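Uncharacterized protein (Staphylococcus aureus subsp. aureus Mu50, PDB 4QPV) is of unknown function but belongs to the DUF1672 family and adopts a unique fold built on a kinked-helix-beta-beta-beta repeat. Local coordinates at residues F32-E37 and G78-V83; D49-R54 and T70-S75; E56-D61 and I96-S101; S25-Q30 and M163-S168. All blocks are in the same frame, centred on the assembly; numbering follows the deposited sequence. Where two conformers were deposited one is given.

Contact 1 of 4, residues F32-E37 and G78-V83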
loop_
_atom_site.group_PDB
_atom_site.type_symbol
_atom_site.label_atom_id
_atom_site.label_comp_id
_atom_site.label_asym_id
_atom_site.label_seq_id
_atom_site.Cartn_x
_atom_site.Cartn_y
_atom_site.Cartn_z
ATOM N N PHE A 32 6.039 -0.090 16.239
ATOM C CA PHE A 32 4.865 0.394 15.503
ATOM C C PHE A 32 3.632 0.331 16.376
ATOM O O PHE A 32 3.302 -0.728 16.935
ATOM C CB PHE A 32 4.633 -0.390 14.197
ATOM C CG PHE A 32 3.340 -0.033 13.481
ATOM C CD1 PHE A 32 3.134 1.245 12.977
ATOM C CD2 PHE A 32 2.332 -0.979 13.319
ATOM C CE1 PHE A 32 1.954 1.567 12.291
ATOM C CE2 PHE A 32 1.158 -0.664 12.642
ATOM C CZ PHE A 32 0.963 0.615 12.142
ATOM N N GLN A 33 2.973 1.478 16.548
ATOM C CA GLN A 33 1.775 1.532 17.387
ATOM C C GLN A 33 0.845 2.670 16.994
ATOM O O GLN A 33 1.101 3.809 17.383
ATOM C CB GLN A 33 2.153 1.685 18.890
ATOM C CG GLN A 33 0.965 1.633 19.880
ATOM C CD GLN A 33 0.096 0.411 19.654
ATOM O OE1 GLN A 33 -1.007 0.486 19.099
ATOM N NE2 GLN A 33 0.619 -0.744 19.983
ATOM N N PRO A 34 -0.290 2.384 16.321
ATOM C CA PRO A 34 -1.287 3.442 16.085
ATOM C C PRO A 34 -1.838 4.003 17.413
ATOM O O PRO A 34 -1.764 3.320 18.449
ATOM C CB PRO A 34 -2.384 2.709 15.285
ATOM C CG PRO A 34 -1.670 1.547 14.636
ATOM C CD PRO A 34 -0.748 1.101 15.742
ATOM N N PRO A 35 -2.378 5.253 17.440
ATOM C CA PRO A 35 -2.951 5.775 18.701
ATOM C C PRO A 35 -3.924 4.750 19.311
ATOM O O PRO A 35 -4.804 4.259 18.598
ATOM C CB PRO A 35 -3.653 7.057 18.252
ATOM C CG PRO A 35 -2.923 7.490 17.023
ATOM C CD PRO A 35 -2.562 6.210 16.325
ATOM N N ALA A 36 -3.694 4.353 20.589
ATOM C CA ALA A 36 -4.501 3.314 21.257
ATOM C C ALA A 36 -4.377 3.289 22.785
ATOM O O ALA A 36 -3.375 3.750 23.336
ATOM C CB ALA A 36 -4.074 1.942 20.726
ATOM N N GLU A 37 -5.402 2.693 23.454
ATOM C CA GLU A 37 -5.422 2.515 24.904
ATOM C C GLU A 37 -4.565 1.334 25.287
ATOM O O GLU A 37 -4.455 0.396 24.500
ATOM C CB GLU A 37 -6.862 2.310 25.409
ATOM C CG GLU A 37 -7.616 3.610 25.601
ATOM C CD GLU A 37 -6.968 4.572 26.580
ATOM O OE1 GLU A 37 -7.277 4.491 27.791
ATOM O OE2 GLU A 37 -6.150 5.408 26.136
ATOM N N GLY A 78 -10.309 -0.090 20.386
ATOM C CA GLY A 78 -10.456 -1.402 19.768
ATOM C C GLY A 78 -9.157 -1.953 19.221
ATOM O O GLY A 78 -8.080 -1.766 19.797
ATOM N N VAL A 79 -9.258 -2.664 18.115
ATOM C CA VAL A 79 -8.102 -3.304 17.491
ATOM C C VAL A 79 -8.108 -3.000 15.996
ATOM O O VAL A 79 -9.080 -2.445 15.463
ATOM C CB VAL A 79 -8.063 -4.836 17.761
ATOM C CG1 VAL A 79 -7.956 -5.131 19.262
ATOM C CG2 VAL A 79 -9.282 -5.546 17.146
ATOM N N GLU A 80 -7.024 -3.365 15.339
ATOM C CA GLU A 80 -6.852 -3.178 13.899
ATOM C C GLU A 80 -6.029 -4.330 13.336
ATOM O O GLU A 80 -5.031 -4.722 13.941
ATOM C CB GLU A 80 -6.190 -1.836 13.611
ATOM C CG GLU A 80 -6.095 -1.490 12.128
ATOM C CD GLU A 80 -5.651 -0.060 11.909
ATOM O OE1 GLU A 80 -5.409 0.656 12.910
ATOM O OE2 GLU A 80 -5.556 0.350 10.732
ATOM N N VAL A 81 -6.465 -4.874 12.189
ATOM C CA VAL A 81 -5.801 -5.995 11.513
ATOM C C VAL A 81 -5.240 -5.521 10.191
ATOM O O VAL A 81 -6.003 -5.034 9.356
ATOM C CB VAL A 81 -6.730 -7.219 11.263
ATOM C CG1 VAL A 81 -5.930 -8.447 10.825
ATOM C CG2 VAL A 81 -7.589 -7.535 12.466
ATOM N N PHE A 82 -3.938 -5.703 9.989
ATOM C CA PHE A 82 -3.247 -5.393 8.739
ATOM C C PHE A 82 -3.253 -6.708 7.976
ATOM O O PHE A 82 -3.042 -7.758 8.597
ATOM C CB PHE A 82 -1.828 -4.894 9.024
ATOM C CG PHE A 82 -1.794 -3.479 9.540
ATOM C CD1 PHE A 82 -2.207 -3.183 10.844
ATOM C CD2 PHE A 82 -1.353 -2.438 8.731
ATOM C CE1 PHE A 82 -2.200 -1.866 11.311
ATOM C CE2 PHE A 82 -1.347 -1.120 9.202
ATOM C CZ PHE A 82 -1.764 -0.846 10.485
ATOM N N VAL A 83 -3.546 -6.665 6.675
ATOM C CA VAL A 83 -3.621 -7.863 5.850
ATOM C C VAL A 83 -2.802 -7.683 4.561
ATOM O O VAL A 83 -2.621 -6.565 4.091
ATOM C CB VAL A 83 -5.088 -8.281 5.512
ATOM C CG1 VAL A 83 -5.923 -8.549 6.775
ATOM C CG2 VAL A 83 -5.782 -7.252 4.595
#

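Contact 2 of 4, residues D49-R54 and T70-S75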
loop_
_atom_site.group_PDB
_atom_site.type_symbol
_atom_site.label_atom_id
_atom_site.label_comp_id
_atom_site.label_asym_id
_atom_site.label_seq_id
_atom_site.Cartn_x
_atom_site.Cartn_y
_atom_site.Cartn_z
ATOM N N ASP A 49 -5.066 -14.555 17.268
ATOM C CA ASP A 49 -5.580 -15.530 16.292
ATOM C C ASP A 49 -7.045 -15.278 15.893
ATOM O O ASP A 49 -7.380 -15.341 14.711
ATOM C CB ASP A 49 -5.422 -16.969 16.810
ATOM C CG ASP A 49 -3.970 -17.412 16.965
ATOM O OD1 ASP A 49 -3.072 -16.718 16.431
ATOM O OD2 ASP A 49 -3.731 -18.428 17.641
ATOM N N LYS A 50 -7.905 -15.006 16.863
ATOM C CA LYS A 50 -9.319 -14.758 16.574
ATOM C C LYS A 50 -9.464 -13.489 15.747
ATOM O O LYS A 50 -10.212 -13.476 14.777
ATOM C CB LYS A 50 -10.122 -14.622 17.890
ATOM C CG LYS A 50 -11.617 -14.280 17.715
ATOM C CD LYS A 50 -12.384 -15.427 17.042
ATOM C CE LYS A 50 -13.868 -15.302 17.277
ATOM N NZ LYS A 50 -14.571 -16.578 16.976
ATOM N N ILE A 51 -8.729 -12.430 16.121
ATOM C CA ILE A 51 -8.844 -11.142 15.421
ATOM C C ILE A 51 -8.336 -11.308 13.980
ATOM O O ILE A 51 -8.986 -10.821 13.041
ATOM C CB ILE A 51 -8.140 -9.988 16.196
ATOM C CG1 ILE A 51 -8.836 -9.702 17.551
ATOM C CG2 ILE A 51 -8.072 -8.714 15.340
ATOM C CD1 ILE A 51 -7.895 -8.940 18.603
ATOM N N ALA A 52 -7.213 -12.031 13.806
ATOM C CA ALA A 52 -6.647 -12.320 12.479
ATOM C C ALA A 52 -7.668 -13.068 11.610
ATOM O O ALA A 52 -7.903 -12.679 10.466
ATOM C CB ALA A 52 -5.369 -13.137 12.618
ATOM N N LYS A 53 -8.331 -14.095 12.190
ATOM C CA LYS A 53 -9.348 -14.894 11.502
ATOM C C LYS A 53 -10.531 -14.011 11.075
ATOM O O LYS A 53 -10.997 -14.131 9.935
ATOM C CB LYS A 53 -9.832 -16.052 12.427
ATOM C CG LYS A 53 -10.944 -16.903 11.816
ATOM C CD LYS A 53 -11.222 -18.192 12.591
ATOM C CE LYS A 53 -11.971 -17.993 13.885
ATOM N NZ LYS A 53 -12.418 -19.296 14.449
ATOM N N ARG A 54 -11.014 -13.136 11.989
ATOM C CA ARG A 54 -12.140 -12.224 11.688
ATOM C C ARG A 54 -11.745 -11.192 10.610
ATOM O O ARG A 54 -12.563 -10.874 9.741
ATOM C CB ARG A 54 -12.670 -11.525 12.957
ATOM C CG ARG A 54 -13.320 -12.501 13.971
ATOM C CD ARG A 54 -14.684 -12.979 13.487
ATOM N NE ARG A 54 -15.764 -12.127 13.985
ATOM C CZ ARG A 54 -16.991 -12.083 13.471
ATOM N NH1 ARG A 54 -17.292 -12.786 12.386
ATOM N NH2 ARG A 54 -17.923 -11.333 14.036
ATOM N N THR A 70 -1.159 -9.845 8.722
ATOM C CA THR A 70 0.281 -9.632 8.918
ATOM C C THR A 70 0.560 -8.992 10.268
ATOM O O THR A 70 1.688 -9.043 10.744
ATOM C CB THR A 70 0.850 -8.731 7.814
ATOM O OG1 THR A 70 0.198 -7.467 7.911
ATOM C CG2 THR A 70 0.692 -9.328 6.427
ATOM N N ASN A 71 -0.441 -8.322 10.846
ATOM C CA ASN A 71 -0.257 -7.637 12.117
ATOM C C ASN A 71 -1.567 -7.374 12.779
ATOM O O ASN A 71 -2.530 -6.999 12.115
ATOM C CB ASN A 71 0.518 -6.300 11.938
ATOM C CG ASN A 71 1.203 -5.808 13.198
ATOM O OD1 ASN A 71 1.222 -6.485 14.232
ATOM N ND2 ASN A 71 1.827 -4.636 13.125
ATOM N N VAL A 72 -1.610 -7.571 14.103
ATOM C CA VAL A 72 -2.812 -7.286 14.879
ATOM C C VAL A 72 -2.405 -6.335 15.974
ATOM O O VAL A 72 -1.520 -6.663 16.780
ATOM C CB VAL A 72 -3.500 -8.566 15.424
ATOM C CG1 VAL A 72 -4.652 -8.200 16.358
ATOM C CG2 VAL A 72 -3.993 -9.455 14.279
ATOM N N VAL A 73 -3.031 -5.148 16.013
ATOM C CA VAL A 73 -2.626 -4.144 17.001
ATOM C C VAL A 73 -3.804 -3.522 17.720
ATOM O O VAL A 73 -4.927 -3.586 17.229
ATOM C CB VAL A 73 -1.775 -3.009 16.328
ATOM C CG1 VAL A 73 -0.457 -3.541 15.756
ATOM C CG2 VAL A 73 -2.572 -2.226 15.266
ATOM N N GLY A 74 -3.520 -2.873 18.853
ATOM C CA GLY A 74 -4.492 -2.038 19.549
ATOM C C GLY A 74 -4.662 -0.786 18.688
ATOM O O GLY A 74 -3.691 -0.317 18.084
ATOM N N SER A 75 -5.894 -0.262 18.563
ATOM C CA SER A 75 -6.176 0.948 17.777
ATOM C C SER A 75 -7.408 1.614 18.376
ATOM O O SER A 75 -8.479 1.000 18.395
ATOM C CB SER A 75 -6.377 0.601 16.302
ATOM O OG SER A 75 -6.503 1.774 15.519
#

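Contact 3 of 4, residues E56-D61 and I96-S101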
loop_
_atom_site.group_PDB
_atom_site.type_symbol
_atom_site.label_atom_id
_atom_site.label_comp_id
_atom_site.label_asym_id
_atom_site.label_seq_id
_atom_site.Cartn_x
_atom_site.Cartn_y
_atom_site.Cartn_z
ATOM N N GLU A 56 -9.482 -11.646 8.195
ATOM C CA GLU A 56 -9.457 -12.404 6.935
ATOM C C GLU A 56 -10.892 -12.639 6.440
ATOM O O GLU A 56 -11.188 -12.420 5.256
ATOM C CB GLU A 56 -8.693 -13.725 7.133
ATOM C CG GLU A 56 -7.192 -13.474 7.309
ATOM C CD GLU A 56 -6.400 -14.589 7.973
ATOM O OE1 GLU A 56 -6.980 -15.664 8.261
ATOM O OE2 GLU A 56 -5.193 -14.376 8.226
ATOM N N GLN A 57 -11.804 -13.004 7.367
ATOM C CA GLN A 57 -13.212 -13.217 7.023
ATOM C C GLN A 57 -13.814 -11.945 6.420
ATOM O O GLN A 57 -14.583 -12.044 5.464
ATOM C CB GLN A 57 -14.024 -13.642 8.264
ATOM C CG GLN A 57 -15.512 -13.928 7.975
ATOM C CD GLN A 57 -16.301 -14.157 9.240
ATOM O OE1 GLN A 57 -15.781 -14.040 10.354
ATOM N NE2 GLN A 57 -17.569 -14.542 9.107
ATOM N N PHE A 58 -13.515 -10.765 7.020
ATOM C CA PHE A 58 -14.045 -9.489 6.531
ATOM C C PHE A 58 -13.724 -9.284 5.032
ATOM O O PHE A 58 -14.608 -8.905 4.256
ATOM C CB PHE A 58 -13.488 -8.310 7.348
ATOM C CG PHE A 58 -14.055 -6.965 6.940
ATOM C CD1 PHE A 58 -13.469 -6.225 5.915
ATOM C CD2 PHE A 58 -15.144 -6.417 7.612
ATOM C CE1 PHE A 58 -14.001 -4.983 5.530
ATOM C CE2 PHE A 58 -15.674 -5.179 7.232
ATOM C CZ PHE A 58 -15.099 -4.468 6.194
ATOM N N PHE A 59 -12.478 -9.517 4.643
ATOM C CA PHE A 59 -12.040 -9.313 3.256
ATOM C C PHE A 59 -12.658 -10.334 2.322
ATOM O O PHE A 59 -12.939 -9.992 1.171
ATOM C CB PHE A 59 -10.511 -9.313 3.156
ATOM C CG PHE A 59 -9.935 -7.976 3.550
ATOM C CD1 PHE A 59 -9.707 -7.668 4.888
ATOM C CD2 PHE A 59 -9.695 -6.992 2.589
ATOM C CE1 PHE A 59 -9.223 -6.402 5.259
ATOM C CE2 PHE A 59 -9.245 -5.722 2.963
ATOM C CZ PHE A 59 -9.013 -5.436 4.293
HETATM N N MSE A 60 -12.924 -11.569 2.813
HETATM C CA MSE A 60 -13.581 -12.573 1.978
HETATM C C MSE A 60 -15.059 -12.183 1.788
HETATM O O MSE A 60 -15.528 -12.149 0.656
HETATM C CB MSE A 60 -13.437 -14.000 2.553
HETATM C CG MSE A 60 -14.079 -15.092 1.661
HETATM SE SE MSE A 60 -13.388 -15.153 -0.192
HETATM C CE MSE A 60 -11.685 -16.001 0.173
ATOM N N ASP A 61 -15.779 -11.868 2.894
ATOM C CA ASP A 61 -17.194 -11.487 2.847
ATOM C C ASP A 61 -17.462 -10.255 1.963
ATOM O O ASP A 61 -18.415 -10.255 1.180
ATOM C CB ASP A 61 -17.717 -11.197 4.262
ATOM C CG ASP A 61 -17.867 -12.423 5.152
ATOM O OD1 ASP A 61 -17.865 -13.560 4.613
ATOM O OD2 ASP A 61 -17.966 -12.251 6.378
ATOM N N ILE A 96 -8.089 -3.016 8.645
ATOM C CA ILE A 96 -9.476 -2.836 9.037
ATOM C C ILE A 96 -9.553 -2.670 10.557
ATOM O O ILE A 96 -8.989 -3.515 11.262
ATOM C CB ILE A 96 -10.382 -4.004 8.519
ATOM C CG1 ILE A 96 -11.871 -3.800 8.871
ATOM C CG2 ILE A 96 -9.891 -5.399 8.947
ATOM C CD1 ILE A 96 -12.594 -2.713 8.078
ATOM N N PRO A 97 -10.250 -1.640 11.087
ATOM C CA PRO A 97 -10.390 -1.563 12.550
ATOM C C PRO A 97 -11.570 -2.409 13.009
ATOM O O PRO A 97 -12.533 -2.609 12.253
ATOM C CB PRO A 97 -10.624 -0.071 12.788
ATOM C CG PRO A 97 -11.364 0.386 11.564
ATOM C CD PRO A 97 -10.970 -0.520 10.424
ATOM N N PHE A 98 -11.525 -2.885 14.259
ATOM C CA PHE A 98 -12.644 -3.602 14.862
ATOM C C PHE A 98 -12.852 -3.183 16.291
ATOM O O PHE A 98 -11.882 -2.837 16.963
ATOM C CB PHE A 98 -12.370 -5.121 14.880
ATOM C CG PHE A 98 -12.368 -5.878 13.582
ATOM C CD1 PHE A 98 -13.474 -5.840 12.735
ATOM C CD2 PHE A 98 -11.340 -6.763 13.282
ATOM C CE1 PHE A 98 -13.503 -6.604 11.562
ATOM C CE2 PHE A 98 -11.403 -7.573 12.148
ATOM C CZ PHE A 98 -12.492 -7.497 11.302
ATOM N N ASP A 99 -14.080 -3.330 16.804
ATOM C CA ASP A 99 -14.329 -3.164 18.240
ATOM C C ASP A 99 -13.876 -4.462 18.910
ATOM O O ASP A 99 -13.758 -5.480 18.229
ATOM C CB ASP A 99 -15.826 -2.903 18.526
ATOM C CG ASP A 99 -16.355 -1.597 17.970
ATOM O OD1 ASP A 99 -15.567 -0.625 17.869
ATOM O OD2 ASP A 99 -17.555 -1.543 17.639
ATOM N N LYS A 100 -13.636 -4.446 20.219
ATOM C CA LYS A 100 -13.264 -5.660 20.969
ATOM C C LYS A 100 -14.339 -6.741 20.812
ATOM O O LYS A 100 -14.019 -7.924 20.858
ATOM C CB LYS A 100 -13.065 -5.321 22.459
ATOM C CG LYS A 100 -11.810 -4.506 22.758
ATOM C CD LYS A 100 -11.933 -3.860 24.132
ATOM C CE LYS A 100 -10.917 -4.390 25.103
ATOM N NZ LYS A 100 -11.337 -4.197 26.520
ATOM N N SER A 101 -15.613 -6.336 20.573
ATOM C CA SER A 101 -16.745 -7.259 20.386
ATOM C C SER A 101 -16.591 -8.162 19.140
ATOM O O SER A 101 -17.380 -9.090 18.975
ATOM C CB SER A 101 -18.060 -6.494 20.307
ATOM O OG SER A 101 -18.087 -5.692 19.139
#

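Contact 4 of 4, residues S25-Q30 and M163-S168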
loop_
_atom_site.group_PDB
_atom_site.type_symbol
_atom_site.label_atom_id
_atom_site.label_comp_id
_atom_site.label_asym_id
_atom_site.label_seq_id
_atom_site.Cartn_x
_atom_site.Cartn_y
_atom_site.Cartn_z
ATOM N N SER A 25 16.693 1.364 6.657
ATOM C CA SER A 25 17.278 0.072 6.259
ATOM C C SER A 25 17.253 -0.968 7.402
ATOM O O SER A 25 17.321 -2.167 7.141
ATOM C CB SER A 25 18.716 0.281 5.787
ATOM O OG SER A 25 19.505 0.761 6.860
ATOM N N LYS A 26 17.158 -0.522 8.648
ATOM C CA LYS A 26 17.150 -1.416 9.791
ATOM C C LYS A 26 15.754 -1.504 10.453
ATOM O O LYS A 26 15.557 -2.299 11.379
ATOM C CB LYS A 26 18.224 -0.969 10.798
ATOM C CG LYS A 26 19.637 -1.151 10.235
ATOM C CD LYS A 26 20.702 -0.384 10.983
ATOM C CE LYS A 26 22.003 -0.407 10.205
ATOM N NZ LYS A 26 23.050 0.433 10.842
ATOM N N TYR A 27 14.798 -0.691 9.997
ATOM C CA TYR A 27 13.474 -0.715 10.598
ATOM C C TYR A 27 12.619 -1.874 10.034
ATOM O O TYR A 27 12.412 -1.963 8.824
ATOM C CB TYR A 27 12.789 0.626 10.379
ATOM C CG TYR A 27 11.379 0.679 10.926
ATOM C CD1 TYR A 27 11.142 0.692 12.299
ATOM C CD2 TYR A 27 10.282 0.786 10.070
ATOM C CE1 TYR A 27 9.850 0.768 12.809
ATOM C CE2 TYR A 27 8.984 0.896 10.570
ATOM C CZ TYR A 27 8.777 0.911 11.938
ATOM O OH TYR A 27 7.511 1.037 12.445
ATOM N N VAL A 28 12.146 -2.757 10.924
ATOM C CA VAL A 28 11.312 -3.900 10.547
ATOM C C VAL A 28 9.922 -3.816 11.243
ATOM O O VAL A 28 9.194 -4.806 11.286
ATOM C CB VAL A 28 12.023 -5.277 10.778
ATOM C CG1 VAL A 28 13.254 -5.417 9.871
ATOM C CG2 VAL A 28 12.381 -5.516 12.257
ATOM N N GLY A 29 9.554 -2.629 11.732
ATOM C CA GLY A 29 8.262 -2.428 12.388
ATOM C C GLY A 29 8.296 -2.456 13.904
ATOM O O GLY A 29 7.238 -2.398 14.546
ATOM N N GLN A 30 9.508 -2.532 14.510
ATOM C CA GLN A 30 9.595 -2.575 15.982
ATOM C C GLN A 30 9.112 -1.223 16.550
ATOM O O GLN A 30 9.453 -0.170 16.018
ATOM C CB GLN A 30 11.018 -2.953 16.481
ATOM C CG GLN A 30 12.143 -2.014 16.050
ATOM C CD GLN A 30 12.793 -2.419 14.737
ATOM O OE1 GLN A 30 12.185 -2.384 13.665
ATOM N NE2 GLN A 30 14.073 -2.753 14.790
HETATM N N MSE A 163 5.073 -4.912 5.306
HETATM C CA MSE A 163 4.081 -5.953 5.618
HETATM C C MSE A 163 3.370 -5.670 6.941
HETATM O O MSE A 163 2.140 -5.817 7.013
HETATM C CB MSE A 163 4.733 -7.344 5.648
HETATM C CG MSE A 163 5.078 -7.869 4.259
HETATM SE SE MSE A 163 3.533 -7.997 3.032
HETATM C CE MSE A 163 4.336 -7.059 1.608
ATOM N N LYS A 164 4.092 -5.213 7.950
ATOM C CA LYS A 164 3.500 -4.973 9.268
ATOM C C LYS A 164 2.951 -3.581 9.536
ATOM O O LYS A 164 2.177 -3.436 10.497
ATOM C CB LYS A 164 4.560 -5.292 10.324
ATOM C CG LYS A 164 4.912 -6.775 10.329
ATOM C CD LYS A 164 5.937 -7.154 11.361
ATOM C CE LYS A 164 6.291 -8.621 11.192
ATOM N NZ LYS A 164 6.684 -9.250 12.481
ATOM N N THR A 165 3.382 -2.544 8.773
ATOM C CA THR A 165 3.006 -1.183 9.173
ATOM C C THR A 165 2.274 -0.355 8.122
ATOM O O THR A 165 1.873 0.773 8.431
ATOM C CB THR A 165 4.263 -0.404 9.639
ATOM O OG1 THR A 165 5.072 0.006 8.523
ATOM C CG2 THR A 165 5.113 -1.175 10.659
ATOM N N GLN A 166 2.148 -0.856 6.889
ATOM C CA GLN A 166 1.548 -0.070 5.801
ATOM C C GLN A 166 0.247 -0.703 5.338
ATOM O O GLN A 166 0.081 -1.926 5.447
ATOM C CB GLN A 166 2.552 0.085 4.635
ATOM C CG GLN A 166 3.930 0.675 5.083
ATOM C CD GLN A 166 3.841 2.111 5.580
ATOM O OE1 GLN A 166 3.295 3.004 4.920
ATOM N NE2 GLN A 166 4.387 2.369 6.761
ATOM N N ASN A 167 -0.684 0.139 4.844
ATOM C CA ASN A 167 -2.047 -0.300 4.525
ATOM C C ASN A 167 -2.701 0.552 3.433
ATOM O O ASN A 167 -3.919 0.766 3.471
ATOM C CB ASN A 167 -2.884 -0.177 5.847
ATOM C CG ASN A 167 -2.971 1.235 6.410
ATOM O OD1 ASN A 167 -2.427 2.206 5.859
ATOM N ND2 ASN A 167 -3.667 1.394 7.519
ATOM N N SER A 168 -1.911 1.062 2.474
ATOM C CA SER A 168 -2.472 1.976 1.468
ATOM C C SER A 168 -2.926 1.292 0.178
ATOM O O SER A 168 -3.545 1.935 -0.680
ATOM C CB SER A 168 -1.441 3.038 1.107
ATOM O OG SER A 168 -0.262 2.425 0.603
#

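Contact 1 of 4, residues F32-E37 and G78-V83
Phe-32 and Phe-82 meet in an offset edge-to-face (T-shaped) pair, their side chains approaching from opposite directions. Phe-32 supplies the edge: its CZ lies 3.5 Å from CZ of Phe-82, and its CE2 is 3.8 Å from CE1 of the same ring. The planes stand at 82° to one another with centroids 5.4 Å apart, so the rings meet through a few outer carbons, chiefly CZ and CE2 of Phe-32 against CZ and CE1 of Phe-82. Phe-32 reaches this position because its CG is anti to the backbone N (chi1 173°), which carries the ring off the loop toward the sheet. Two residues on, Pro-34 folds back over the same ring, with its CD 4.0 Å above the plane of Phe-32 and displaced toward the rim. The loop thus packs on one face of its own ring and turns the edge of that ring to Phe-82. Phe-82 belongs to the middle strand, 78-87, of a three-stranded antiparallel meander, and the loop 32-37 runs past one side of that sheet just before helix 38-46. Pro-34 extends the contact to Glu-80, two residues before Phe-82 on the strand: its CG comes within 4.2 Å of Glu-80 OE1, a plain van der Waals approach. The carboxylate is occupied elsewhere, OE1 bonding to Ser-75 OG and OE2 to Ser-95 OG, hydroxyls on the two flanking strands. Ser-75 and Ser-95 therefore fix the rotation of a group that presents its oxygen to a proline ring. Asn-71, Tyr-27 and Pro-274 also touch Phe-32.

Contact 2 of 4, residues D49-R54 and T70-S75
In Val-72 the first torsion (chi1 173°) puts CG1 opposite the backbone N and CG2 beside it, so that the two methyls reach separate points on the helix. Ile-51 answers with chi1 -65°, which sets its CG2 branch, and not CG1, anti to the backbone N. The two branches meet where Ile-51 CG2 lies 3.6 Å from Val-72 CG1. That same valine methyl is also 3.9 Å from Ile-51 CB and 4.0 Å from Ile-51 CD1, so it sits between the CG2 branch and the CD1 end of the isoleucine, and the two side chains cross obliquely. The other methyl, Val-72 CG2, faces the next residue of the helix and stands 4.3 Å from Ala-52 CB, a looser approach. A single strand residue is thereby set against two successive helix positions by apolar contact alone. Just upstream, Thr-70 and Asn-71 both face Phe-82 in a classic beta bulge. Val-72 lies on an outer strand, 67-75, of the three-stranded sheet, packed against helix 48-63. Ile-51 continues across to Val-79 and Val-81 of the central strand 78-87, while helix 38-46 closes in through Phe-43 on Ile-51 and Ser-44 on Val-72.

Contact 3 of 4, residues E56-D61 and I96-S101
Ile-96 reaches from the outer strand 90-98 to two consecutive phenylalanines, Phe-58 and Phe-59, of helix 48-63. Two conformers of Ile-96 were modelled; the branch contacts, the CH-pi contact among them, are those of one and so less certain. Its CB points toward the helix, and the side chain divides there. The CG2 branch goes to Phe-59, lying 3.9 Å from CE1 at the edge of that ring and near its plane. The other branch, with CG1 anti to the backbone N (chi1 -177°), runs to Phe-58. CG1 is 4.1 Å from Phe-58 CE1, a first light touch on the rim. At the tip, CD1 settles over one face of the Phe-58 ring, 3.6 Å from CZ and 3.9 Å from the ring centroid, 24° off the normal. This is a CH-pi contact displaced toward the outer end of the ring. The isoleucine is thus used on both branches, one against an edge and one on a face. Phe-98, two residues further along the strand, adds a third aromatic group: its CZ lies 4.2 Å from Phe-58 CB, with that carbon near the plane of the Phe-98 ring, at its edge. The axes of the short segments 56-61 and 96-98 approach to 10.4 Å, with 120° between their N-to-C directions, a separation bridged by these large side chains. Leu-121 of helix 116-133 touches both Phe-58 and Phe-59, so a second helix joins the packing. No hydrogen bond crosses between the segments; the helix-sheet joint here depends on dispersion, CH-pi attraction and complementary hydrocarbon shapes.

Contact 4 of 4, residues S25-Q30 and M163-S168
At the C-terminal end of helix 159-165, Thr-165 packs against Tyr-27 and Gly-29 of the long loop that follows strand 21-23. The methyl CG2 of Thr-165 does the touching: it lies 3.7 Å from Tyr-27 OH and 3.8 Å from Gly-29 CA. Gly-29 has a positive phi of 99°; at its backbone angles a CB would be jammed against the carbonyl O of Val-28, and it would also point at Thr-165 CG2, closely enough to be tight. The loop also folds on itself here. Gly-29 N sits 3.4 Å above the plane of the Tyr-27 ring, over its centre, and Val-28 N donates to Gln-30 OE1 at 2.8 Å in the carbonyl plane of the amide. These internal contacts give the loop a compact turn against the helix end, where the chain leaves helical geometry at Gln-166. The hydroxyl of Thr-165 is engaged on the helix side: OG1 bonds to Ala-161 O, one turn back, and accepts from Gln-166 NE2 at 3.0 Å with an N-H...O angle of 161°. The Tyr-27 OH hydrogen-bonds to Thr-271 O; toward the Thr-165 methyl it makes only a van der Waals contact. At the solvent-facing margin, Lys-164 stretches out beyond CG in an extended chain, and its CD passes 4.0 Å from Val-28 O. Pro-274 touches both Tyr-27 and Thr-165.

In the fold
Contacts 1, 2 and 3 gather round one three-stranded antiparallel sheet, using its central, first and third strands respectively; contacts 2 and 3 also share helix 48-63, with centres about 9 Å apart. Contact 4 lies nearer the centre of the molecule, its own centre about 21 Å from that of contact 3, without touching it. Along the chain contact 4 spans the widest interval and encloses the other three, contact 2 falls within contact 1, and contact 3 crosses both 1 and 2. Hydrogen bonds from Thr-70 OG1 to Met-163 O and from Asn-71 ND2 to Lys-164 O tie strand 67-75 to helix 159-165, so the three-stranded sheet is joined to elements far along the sequence.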